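Local atomic coordinates of Lmo0305 protein (Listeria monocytogenes, PDB entry 3PJ0), a protein that belongs to the beta-eliminating lyase family of the PLP-dependent aminotransferase clan and carries pyridoxal phosphate bound to a lysine. Residues L97-L100 with E101-Q105; T308-Q311 with D312-V316. All coordinates share one frame; numbering follows the deposited sequence. Where two conformers were deposited one is given.

Both interactions are local, each within one continuous run of chain, the first round a whole short helix, the second at a helix C-terminus, about 34 Å apart between centres. Interaction 1 spans helix 99-102, from its N-cap to the loop beyond, just after strand 91-94 of the large mixed sheet, about 13 Å from the chain centre, and its last residues reach the second subunit. Interaction 2 closes helix 300-314, about 28 Å out, between helices 2-11 and 345-358, where no other chain touches it. A buried histidine-carboxylate bond and ring packing mark 97-105; in 308-316 a threonine hydroxyl ties the last helical turn to the following strand, with charged side chains on the exposed flank.

Interaction 1 (L97-L100 with E101-Q105); sequences LSHL and EIHEQ
His99 and Glu104 meet at about a right angle, with the carboxylate reaching the rim of the imidazole. ND1 of His99 donates to OE2 of Glu104 over 2.8 Å, nearly straight at 171°; the oxygen lies in the ring plane and uses its anti lone pair, although ring and carboxylate planes are 53° apart. The first torsion of His99 (chi1 -170°) places CG beside the carbonyl carbon and brings the ring up against His103 and Glu104. There His103 puts its CB over the centre of one face, a CH-pi contact of 3.6 Å to the ring centroid. The two imidazoles themselves sit obliquely, and NE2 of His103 is hydrogen-bonded to Glu149 OE2. The other oxygen of Glu104, OE1, takes a water that also donates to Leu100 O, while CD1 of Leu100 lies 3.4 Å from OE1. Ser98 O receives both Glu101 N and Ile102 N, His99 O receives His103 N, and Ser98 OG makes a weak bond to Leu100 N. The Ile102 CD1 methyl packs 4.1 Å from Leu97 CB. This is a serine N-capped single-turn helix with a His-carboxylate hydrogen bond across its C-terminal side, beside helix 72-87 in the fold type I architecture of PLP-dependent enzymes.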
loop_
_atom_site.group_PDB
_atom_site.type_symbol
_atom_site.label_atom_id
_atom_site.label_comp_id
_atom_site.label_asym_id
_atom_site.label_seq_id
_atom_site.Cartn_x
_atom_site.Cartn_y
_atom_site.Cartn_z
ATOM N N LEU A 97 -2.420 17.290 18.009
ATOM C CA LEU A 97 -2.221 15.843 18.043
ATOM C C LEU A 97 -2.841 15.161 16.831
ATOM O O LEU A 97 -3.135 13.946 16.870
ATOM C CB LEU A 97 -2.755 15.253 19.354
ATOM C CG LEU A 97 -2.179 15.860 20.630
ATOM C CD1 LEU A 97 -2.603 15.095 21.906
ATOM C CD2 LEU A 97 -0.667 15.890 20.523
ATOM N N SER A 98 -3.035 15.912 15.747
ATOM C CA SER A 98 -3.513 15.291 14.512
ATOM C C SER A 98 -2.572 14.155 14.120
ATOM O O SER A 98 -1.374 14.184 14.409
ATOM C CB SER A 98 -3.595 16.282 13.365
ATOM O OG SER A 98 -3.885 15.599 12.141
ATOM N N HIS A 99 -3.119 13.156 13.441
ATOM C CA HIS A 99 -2.322 11.996 13.074
ATOM C C HIS A 99 -1.205 12.455 12.137
ATOM O O HIS A 99 -0.095 11.926 12.170
ATOM C CB HIS A 99 -3.222 10.937 12.423
ATOM C CG HIS A 99 -2.578 9.604 12.214
ATOM N ND1 HIS A 99 -1.840 9.298 11.085
ATOM C CD2 HIS A 99 -2.633 8.466 12.946
ATOM C CE1 HIS A 99 -1.450 8.032 11.147
ATOM N NE2 HIS A 99 -1.917 7.502 12.260
ATOM N N LEU A 100 -1.512 13.451 11.314
ATOM C CA LEU A 100 -0.545 14.017 10.389
ATOM C C LEU A 100 0.662 14.665 11.095
ATOM O O LEU A 100 1.786 14.624 10.615
ATOM C CB LEU A 100 -1.213 15.083 9.504
ATOM C CG LEU A 100 -2.253 14.757 8.391
ATOM C CD1 LEU A 100 -1.574 14.230 7.181
ATOM C CD2 LEU A 100 -3.476 13.876 8.828
ATOM N N GLU A 101 0.409 15.240 12.267
ATOM C CA GLU A 101 1.445 15.959 12.978
ATOM C C GLU A 101 2.369 15.054 13.770
ATOM O O GLU A 101 3.573 15.328 13.855
ATOM C CB GLU A 101 0.786 16.947 13.939
ATOM C CG GLU A 101 1.737 17.872 14.652
ATOM C CD GLU A 101 2.418 18.877 13.718
ATOM O OE1 GLU A 101 1.992 19.016 12.544
ATOM O OE2 GLU A 101 3.368 19.541 14.189
ATOM N N ILE A 102 1.819 13.978 14.339
ATOM C CA ILE A 102 2.605 13.133 15.250
ATOM C C ILE A 102 2.841 11.665 14.900
ATOM O O ILE A 102 3.755 11.056 15.480
ATOM C CB ILE A 102 2.010 13.201 16.695
ATOM C CG1 ILE A 102 0.637 12.550 16.774
ATOM C CG2 ILE A 102 1.930 14.691 17.183
ATOM C CD1 ILE A 102 0.081 12.471 18.207
ATOM N N HIS A 103 2.056 11.079 13.993
ATOM C CA HIS A 103 2.179 9.654 13.717
ATOM C C HIS A 103 2.618 9.261 12.304
ATOM O O HIS A 103 2.590 8.081 11.981
ATOM C CB HIS A 103 0.870 8.905 14.031
ATOM C CG HIS A 103 0.459 8.943 15.473
ATOM N ND1 HIS A 103 1.258 8.477 16.494
ATOM C CD2 HIS A 103 -0.710 9.311 16.048
ATOM C CE1 HIS A 103 0.612 8.590 17.640
ATOM N NE2 HIS A 103 -0.580 9.116 17.400
ATOM N N GLU A 104 3.083 10.214 11.504
ATOM C CA GLU A 104 3.455 9.911 10.130
ATOM C C GLU A 104 4.896 10.296 9.788
ATOM O O GLU A 104 5.241 10.510 8.610
ATOM C CB GLU A 104 2.441 10.547 9.176
ATOM C CG GLU A 104 0.988 10.078 9.391
ATOM C CD GLU A 104 -0.015 10.871 8.535
ATOM O OE1 GLU A 104 0.401 11.534 7.568
ATOM O OE2 GLU A 104 -1.221 10.838 8.845
ATOM N N GLN A 105 5.748 10.350 10.808
ATOM C CA GLN A 105 7.159 10.713 10.617
ATOM C C GLN A 105 7.300 12.019 9.802
ATOM O O GLN A 105 8.217 12.148 9.001
ATOM C CB GLN A 105 7.963 9.577 9.949
ATOM C CG GLN A 105 8.194 8.368 10.839
ATOM C CD GLN A 105 9.202 8.622 11.944
ATOM O OE1 GLN A 105 9.881 9.648 11.983
ATOM N NE2 GLN A 105 9.326 7.655 12.850
HETATM O O HOH W 1 3.838 13.029 11.720
HETATM O O HOH W 2 2.026 13.724 7.910
#

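Interaction 2 (T308-Q311 with D312-V316); sequences TKIQ and DETGV
The backbone runs as regular helix through Thr314, with Asp312 N, Glu313 N, Thr314 N and Gly315 N each hydrogen-bonded to the carbonyl oxygen four residues back, and leaves it at Gly315, where phi turns positive (78°). OG1 of Thr314 sits between its own backbone N and carbonyl carbon (chi1 72°), which points the hydroxyl back along the helix to donate to Ile310 O at 2.9 Å. That oxygen also takes Thr314 N at 3.0 Å, and the two donors arrive from opposite faces of the carbonyl plane. The same OG1 accepts from Val316 N at 3.2 Å. Beside it the methyl CG2 of Thr314 runs alongside CG2 of Ile310, 4.2 Å away, and both residues face helix 345-358. On another flank Lys309 and Glu313 each have two conformers, so their meeting is doubtful: in one of them the side chains cross at a slant, with CE of Lys309 3.4 Å from Glu313 OE2, and NZ makes a salt bridge with Glu358 instead. Asp312 lies side by side with Thr308, and its OD1 is hydrogen-bonded to Ser9 OG. Gln311 lays CG 3.3 Å from Val316 O, while its OE1 accepts from Ile318 N and Ser319 N. The arrangement is a helix C-terminus with an ST turn, leading through Gly315 into strand 316-317, which pairs in parallel with strand 15-16.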
loop_
_atom_site.group_PDB
_atom_site.type_symbol
_atom_site.label_atom_id
_atom_site.label_comp_id
_atom_site.label_asym_id
_atom_site.label_seq_id
_atom_site.Cartn_x
_atom_site.Cartn_y
_atom_site.Cartn_z
ATOM N N THR A 308 -1.941 -6.523 36.402
ATOM C CA THR A 308 -1.386 -7.867 36.193
ATOM C C THR A 308 -2.059 -8.892 37.088
ATOM O O THR A 308 -2.462 -9.964 36.626
ATOM C CB THR A 308 0.138 -7.872 36.474
ATOM O OG1 THR A 308 0.769 -6.993 35.545
ATOM C CG2 THR A 308 0.754 -9.271 36.341
ATOM N N LYS A 309 -2.202 -8.565 38.371
ATOM C CA LYS A 309 -2.806 -9.492 39.308
ATOM C C LYS A 309 -4.244 -9.768 38.897
ATOM O O LYS A 309 -4.674 -10.924 38.908
ATOM C CB LYS A 309 -2.768 -8.927 40.734
ATOM C CG LYS A 309 -3.553 -9.744 41.754
ATOM C CD LYS A 309 -3.409 -9.202 43.171
ATOM C CE LYS A 309 -4.263 -9.996 44.156
ATOM N NZ LYS A 309 -4.214 -9.409 45.518
ATOM N N ILE A 310 -4.965 -8.718 38.495
ATOM C CA ILE A 310 -6.376 -8.859 38.148
ATOM C C ILE A 310 -6.565 -9.665 36.870
ATOM O O ILE A 310 -7.457 -10.501 36.808
ATOM C CB ILE A 310 -7.074 -7.499 38.014
ATOM C CG1 ILE A 310 -7.136 -6.794 39.370
ATOM C CG2 ILE A 310 -8.494 -7.685 37.495
ATOM C CD1 ILE A 310 -7.735 -5.371 39.269
ATOM N N GLN A 311 -5.758 -9.380 35.853
ATOM C CA GLN A 311 -5.816 -10.113 34.585
ATOM C C GLN A 311 -5.529 -11.609 34.791
ATOM O O GLN A 311 -6.211 -12.478 34.239
ATOM C CB GLN A 311 -4.847 -9.497 33.577
ATOM C CG GLN A 311 -5.296 -8.078 33.106
ATOM C CD GLN A 311 -4.293 -7.354 32.208
ATOM O OE1 GLN A 311 -4.663 -6.423 31.500
ATOM N NE2 GLN A 311 -3.024 -7.772 32.241
ATOM N N ASP A 312 -4.528 -11.902 35.603
ATOM C CA ASP A 312 -4.156 -13.296 35.880
ATOM C C ASP A 312 -5.254 -14.074 36.620
ATOM O O ASP A 312 -5.472 -15.256 36.345
ATOM C CB ASP A 312 -2.857 -13.354 36.702
ATOM C CG ASP A 312 -1.636 -12.851 35.947
ATOM O OD1 ASP A 312 -1.698 -12.504 34.756
ATOM O OD2 ASP A 312 -0.569 -12.802 36.573
ATOM N N GLU A 313 -5.947 -13.396 37.532
ATOM C CA GLU A 313 -6.992 -14.004 38.365
ATOM C C GLU A 313 -8.397 -14.068 37.724
ATOM O O GLU A 313 -9.235 -14.855 38.174
ATOM C CB GLU A 313 -7.035 -13.291 39.727
ATOM C CG GLU A 313 -5.757 -13.549 40.559
ATOM C CD GLU A 313 -5.628 -12.716 41.830
ATOM O OE1 GLU A 313 -6.498 -11.862 42.115
ATOM O OE2 GLU A 313 -4.626 -12.917 42.555
ATOM N N THR A 314 -8.660 -13.233 36.718
ATOM C CA THR A 314 -9.954 -13.224 35.994
ATOM C C THR A 314 -9.959 -13.660 34.522
ATOM O O THR A 314 -11.022 -13.982 33.985
ATOM C CB THR A 314 -10.577 -11.813 36.028
ATOM O OG1 THR A 314 -9.835 -10.916 35.174
ATOM C CG2 THR A 314 -10.605 -11.281 37.456
ATOM N N GLY A 315 -8.804 -13.639 33.862
ATOM C CA GLY A 315 -8.718 -13.988 32.439
ATOM C C GLY A 315 -9.195 -12.875 31.518
ATOM O O GLY A 315 -9.353 -13.098 30.327
ATOM N N VAL A 316 -9.425 -11.675 32.063
ATOM C CA VAL A 316 -9.885 -10.537 31.289
ATOM C C VAL A 316 -8.768 -9.510 31.099
ATOM O O VAL A 316 -8.373 -8.862 32.049
ATOM C CB VAL A 316 -11.067 -9.779 31.974
ATOM C CG1 VAL A 316 -11.482 -8.592 31.124
ATOM C CG2 VAL A 316 -12.267 -10.701 32.250
#